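Local coordinates for protein methyl-accepting/DNA response regulator (Bacillus cereus, PDB 3D6W) that probably acts as a phosphorelay response regulator that binds DNA through its LytTR domain, the part making up this chain, at residues Ile14-Ser19 and Glu36-Thr41; Lys73-Tyr76 and Thr82-Leu85. All coordinates share one frame; numbering follows the deposited sequence.

Overall arrangement
From the N terminus, the chain first builds a hairpin from strands 4-8 and 13-17, then runs through strands 21-27 and 30-35. Interaction 1 closes this excursion of 16 residues, most of them in strands, by setting Ile14-Ser19 against the turn that leads into strand 39-42. It thus ties the two-stranded sheet to the edge of the five-stranded one. Further along, after helix 46-52 and strands 58-62 and 65-68, interaction 2 closes a short loop of five residues between strands 72-76 and 83-87 of the three-stranded sheet. The two loops follow in series and neither nest nor cross; the centres of interactions 1 and 2 are about 23 Å apart, on opposite sides of the chain's centre.

Interaction 1: Ile14-Ser19 and Glu36-Thr41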
loop_
_atom_site.group_PDB
_atom_site.type_symbol
_atom_site.label_atom_id
_atom_site.label_comp_id
_atom_site.label_asym_id
_atom_site.label_seq_id
_atom_site.Cartn_x
_atom_site.Cartn_y
_atom_site.Cartn_z
ATOM N N ILE A 14 -21.211 -9.417 -4.557
ATOM C CA ILE A 14 -20.365 -8.900 -3.509
ATOM C C ILE A 14 -19.008 -8.547 -4.113
ATOM O O ILE A 14 -18.292 -9.434 -4.581
ATOM C CB ILE A 14 -20.313 -9.910 -2.333
ATOM C CG1 ILE A 14 -21.767 -10.152 -1.843
ATOM C CG2 ILE A 14 -19.370 -9.420 -1.220
ATOM C CD1 ILE A 14 -21.907 -10.656 -0.469
ATOM N N PRO A 15 -18.674 -7.234 -4.167
ATOM C CA PRO A 15 -17.319 -6.817 -4.534
ATOM C C PRO A 15 -16.312 -7.202 -3.454
ATOM O O PRO A 15 -16.518 -6.922 -2.283
ATOM C CB PRO A 15 -17.421 -5.282 -4.668
ATOM C CG PRO A 15 -18.862 -4.935 -4.566
ATOM C CD PRO A 15 -19.557 -6.075 -3.918
ATOM N N VAL A 16 -15.254 -7.894 -3.866
ATOM C CA VAL A 16 -14.186 -8.354 -2.965
ATOM C C VAL A 16 -12.858 -7.777 -3.517
ATOM O O VAL A 16 -12.629 -7.853 -4.707
ATOM C CB VAL A 16 -14.168 -9.914 -2.937
ATOM C CG1 VAL A 16 -13.092 -10.453 -1.994
ATOM C CG2 VAL A 16 -15.522 -10.436 -2.560
ATOM N N PRO A 17 -12.012 -7.178 -2.678
ATOM C CA PRO A 17 -10.711 -6.733 -3.146
ATOM C C PRO A 17 -9.842 -7.898 -3.554
ATOM O O PRO A 17 -9.954 -8.972 -2.970
ATOM C CB PRO A 17 -10.068 -6.071 -1.908
ATOM C CG PRO A 17 -11.053 -6.032 -0.885
ATOM C CD PRO A 17 -12.201 -6.912 -1.240
ATOM N N PHE A 18 -8.977 -7.702 -4.525
ATOM C CA PHE A 18 -8.058 -8.762 -4.953
ATOM C C PHE A 18 -7.288 -9.358 -3.778
ATOM O O PHE A 18 -7.037 -10.558 -3.736
ATOM C CB PHE A 18 -7.061 -8.257 -6.013
ATOM C CG PHE A 18 -7.677 -7.988 -7.368
ATOM C CD1 PHE A 18 -8.917 -8.519 -7.740
ATOM C CD2 PHE A 18 -6.993 -7.236 -8.289
ATOM C CE1 PHE A 18 -9.471 -8.269 -8.992
ATOM C CE2 PHE A 18 -7.538 -6.986 -9.553
ATOM C CZ PHE A 18 -8.788 -7.501 -9.888
ATOM N N SER A 19 -6.950 -8.501 -2.821
ATOM C CA SER A 19 -6.167 -8.885 -1.655
ATOM C C SER A 19 -6.846 -9.960 -0.772
ATOM O O SER A 19 -6.174 -10.678 -0.050
ATOM C CB SER A 19 -5.846 -7.608 -0.842
ATOM O OG SER A 19 -6.958 -7.185 -0.058
ATOM N N GLU A 36 -11.756 -14.650 1.428
ATOM C CA GLU A 36 -11.507 -15.056 2.808
ATOM C C GLU A 36 -12.794 -15.392 3.567
ATOM O O GLU A 36 -12.822 -16.337 4.360
ATOM C CB GLU A 36 -10.755 -13.972 3.557
ATOM C CG GLU A 36 -9.366 -13.690 3.048
ATOM C CD GLU A 36 -8.787 -12.491 3.716
ATOM O OE1 GLU A 36 -9.525 -11.783 4.416
ATOM O OE2 GLU A 36 -7.599 -12.216 3.554
ATOM N N GLU A 37 -13.840 -14.604 3.318
ATOM C CA GLU A 37 -15.096 -14.708 4.036
ATOM C C GLU A 37 -16.241 -15.236 3.189
ATOM O O GLU A 37 -17.298 -15.504 3.738
ATOM C CB GLU A 37 -15.493 -13.326 4.576
ATOM C CG GLU A 37 -14.605 -12.805 5.720
ATOM C CD GLU A 37 -15.058 -11.419 6.259
ATOM O OE1 GLU A 37 -16.046 -10.831 5.716
ATOM O OE2 GLU A 37 -14.429 -10.929 7.250
ATOM N N LEU A 38 -16.095 -15.326 1.868
ATOM C CA LEU A 38 -17.157 -15.929 1.058
ATOM C C LEU A 38 -16.669 -16.486 -0.273
ATOM O O LEU A 38 -15.526 -16.269 -0.669
ATOM C CB LEU A 38 -18.385 -14.999 0.900
ATOM C CG LEU A 38 -18.550 -13.757 -0.004
ATOM C CD1 LEU A 38 -17.246 -13.244 -0.568
ATOM C CD2 LEU A 38 -19.560 -14.023 -1.130
ATOM N N THR A 39 -17.550 -17.253 -0.911
ATOM C CA THR A 39 -17.296 -17.851 -2.188
ATOM C C THR A 39 -18.414 -17.540 -3.136
ATOM O O THR A 39 -19.544 -17.381 -2.764
ATOM C CB THR A 39 -17.023 -19.354 -2.083
ATOM O OG1 THR A 39 -15.876 -19.522 -1.240
ATOM C CG2 THR A 39 -16.686 -19.956 -3.498
ATOM N N GLY A 40 -18.072 -17.403 -4.393
ATOM C CA GLY A 40 -19.058 -16.972 -5.337
ATOM C C GLY A 40 -18.583 -17.252 -6.729
ATOM O O GLY A 40 -17.473 -17.684 -6.952
ATOM N N THR A 41 -19.456 -16.960 -7.659
ATOM C CA THR A 41 -19.324 -17.367 -9.025
ATOM C C THR A 41 -18.907 -16.109 -9.821
ATOM O O THR A 41 -19.249 -14.970 -9.450
ATOM C CB THR A 41 -20.672 -17.992 -9.431
ATOM O OG1 THR A 41 -20.538 -19.418 -9.400
ATOM C CG2 THR A 41 -21.158 -17.521 -10.772
#
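The flat group of Glu36, its carboxylate, meets Ser19 only loosely: Ser19 O sits well off the carboxylate plane, 4.2 Å from Glu36 OE2. At that distance the two atoms are too far apart to bond, and a carbonyl oxygen and a carboxylate oxygen are both acceptors. Ser19 O accepts a hydrogen bond from His71 NE2 instead, and Lys20 has long, weak ion pairs with both Glu36 and Glu37. The rest of the contact is aliphatic. It joins two beta sheets of the LytTR domain: strand 13-17, paired with strand 4-8, meets the turn between strands 30-35 and 39-42 at the edge of the five-stranded sheet.

Leu38, in that turn, carries the packing by spreading its two methyls over two residues of the facing strand. CD1 goes to Val16 and CD2 to Ile14. With chi1 at 76°, its CG lies between the backbone N and the carbonyl carbon, and the fork is aimed at the strand. Its chi2 of -14° leaves CD1 almost eclipsed with CA, an uncommon shape for leucine.

The Val16 and Leu38 side chains run antiparallel, one passing alongside the other, whereas Ile14 meets Leu38 at a slant. Leu7 of strand 4-8 touches both Val16 and Leu38, and Ala35 backs Val16, so the small apolar cluster draws on both sheets. The backbones stay well apart, with Ile14 CA 8.4 Å from Gly40 CA. Ile14 also packs on Lys73 of the second subunit, and a bound magnesium ion lies about 6 Å from its side chain. The tighter of the two methyl contacts is Val16 CG2 to Leu38 CD1 at 3.9 Å; Ile14 CD1 reaches Leu38 CD2 at 4.2 Å.

Interaction 2: Lys73-Tyr76 and Thr82-Leu85; sequences KAIY and TFLL
Tyr76 and Leu84 face each other as an antiparallel hydrogen-bonded pair, and each residue donates one backbone N-H to the other and accepts one in return. Tyr76 N donates to Leu84 O at 3.0 Å, close to straight at 162°, and Leu84 N returns a bond to Tyr76 O at 2.9 Å, in the carbonyl plane. Tyr76 O is also approached by Phe83 CA at 3.2 Å in a CA-H...O contact, and it lies at the edge of the Phe83 ring, near the ring plane.

Ile75 and Leu85 form the neighbouring non-hydrogen-bonded pair. Their side chains run side by side in the same direction, Leu85 CD2 lying 4.0 Å from Ile75 CG2. Ile75 CG2, anti to its own backbone N, also meets Phe83 CD1 at 3.8 Å. Phe103 of helix 100-107 covers both Ile75 and Leu85.

Other polar groups look elsewhere: the Ile75 backbone bonds to a third subunit, Phe83 and Leu85 pair with Val95 and Val93 of strand 92-95, and Thr82 OG1 bonds to Thr79 OG1 and Asp78 OD1. The backbones of Lys73 and Ala74 both bond to that of Ser86, two residues against one: a classic beta bulge in the hairpin of strands 72-76 and 83-87, which begins the three-stranded antiparallel sheet.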
loop_
_atom_site.group_PDB
_atom_site.type_symbol
_atom_site.label_atom_id
_atom_site.label_comp_id
_atom_site.label_asym_id
_atom_site.label_seq_id
_atom_site.Cartn_x
_atom_site.Cartn_y
_atom_site.Cartn_z
ATOM N N LYS A 73 0.254 -20.502 2.906
ATOM C CA LYS A 73 1.007 -20.675 4.137
ATOM C C LYS A 73 2.325 -21.469 3.897
ATOM O O LYS A 73 3.406 -21.010 4.312
ATOM C CB LYS A 73 0.130 -21.335 5.193
ATOM C CG LYS A 73 0.844 -21.605 6.491
ATOM C CD LYS A 73 -0.148 -21.916 7.585
ATOM C CE LYS A 73 0.198 -23.201 8.303
ATOM N NZ LYS A 73 1.112 -22.892 9.447
ATOM N N ALA A 74 2.236 -22.608 3.211
ATOM C CA ALA A 74 3.402 -23.468 2.966
ATOM C C ALA A 74 3.203 -24.234 1.669
ATOM O O ALA A 74 2.057 -24.515 1.279
ATOM C CB ALA A 74 3.651 -24.468 4.130
ATOM N N ILE A 75 4.327 -24.535 1.009
ATOM C CA ILE A 75 4.396 -25.316 -0.212
ATOM C C ILE A 75 5.110 -26.636 0.136
ATOM O O ILE A 75 6.238 -26.632 0.642
ATOM C CB ILE A 75 5.203 -24.608 -1.341
ATOM C CG1 ILE A 75 4.674 -23.187 -1.611
ATOM C CG2 ILE A 75 5.264 -25.506 -2.607
ATOM C CD1 ILE A 75 5.627 -22.265 -2.457
ATOM N N TYR A 76 4.442 -27.748 -0.163
ATOM C CA TYR A 76 4.935 -29.105 0.105
ATOM C C TYR A 76 5.160 -29.852 -1.157
ATOM O O TYR A 76 4.350 -29.779 -2.060
ATOM C CB TYR A 76 3.893 -29.890 0.923
ATOM C CG TYR A 76 3.745 -29.323 2.308
ATOM C CD1 TYR A 76 4.767 -29.499 3.242
ATOM C CD2 TYR A 76 2.615 -28.606 2.687
ATOM C CE1 TYR A 76 4.698 -28.971 4.492
ATOM C CE2 TYR A 76 2.518 -28.090 3.987
ATOM C CZ TYR A 76 3.570 -28.275 4.878
ATOM O OH TYR A 76 3.549 -27.766 6.173
ATOM N N THR A 82 4.539 -33.160 -8.216
ATOM C CA THR A 82 3.538 -32.137 -7.887
ATOM C C THR A 82 3.898 -31.414 -6.579
ATOM O O THR A 82 4.783 -31.867 -5.814
ATOM C CB THR A 82 2.147 -32.777 -7.650
ATOM O OG1 THR A 82 2.274 -33.718 -6.599
ATOM C CG2 THR A 82 1.599 -33.481 -8.868
ATOM N N PHE A 83 3.189 -30.300 -6.316
ATOM C CA PHE A 83 3.161 -29.657 -4.983
ATOM C C PHE A 83 1.751 -29.619 -4.445
ATOM O O PHE A 83 0.774 -29.756 -5.162
ATOM C CB PHE A 83 3.727 -28.227 -5.006
ATOM C CG PHE A 83 5.119 -28.119 -5.591
ATOM C CD1 PHE A 83 6.240 -28.474 -4.836
ATOM C CD2 PHE A 83 5.314 -27.652 -6.895
ATOM C CE1 PHE A 83 7.512 -28.380 -5.366
ATOM C CE2 PHE A 83 6.594 -27.540 -7.422
ATOM C CZ PHE A 83 7.688 -27.917 -6.654
ATOM N N LEU A 84 1.663 -29.422 -3.152
ATOM C CA LEU A 84 0.402 -29.221 -2.520
ATOM C C LEU A 84 0.587 -27.967 -1.702
ATOM O O LEU A 84 1.610 -27.825 -1.008
ATOM C CB LEU A 84 0.090 -30.421 -1.624
ATOM C CG LEU A 84 -1.299 -30.686 -1.160
ATOM C CD1 LEU A 84 -2.316 -30.382 -2.288
ATOM C CD2 LEU A 84 -1.333 -32.165 -0.649
ATOM N N LEU A 85 -0.368 -27.040 -1.826
ATOM C CA LEU A 85 -0.295 -25.748 -1.158
ATOM C C LEU A 85 -1.190 -25.783 0.053
ATOM O O LEU A 85 -2.368 -26.049 -0.019
ATOM C CB LEU A 85 -0.730 -24.606 -2.100
ATOM C CG LEU A 85 -0.106 -24.613 -3.504
ATOM C CD1 LEU A 85 -0.563 -23.416 -4.345
ATOM C CD2 LEU A 85 1.410 -24.725 -3.404
#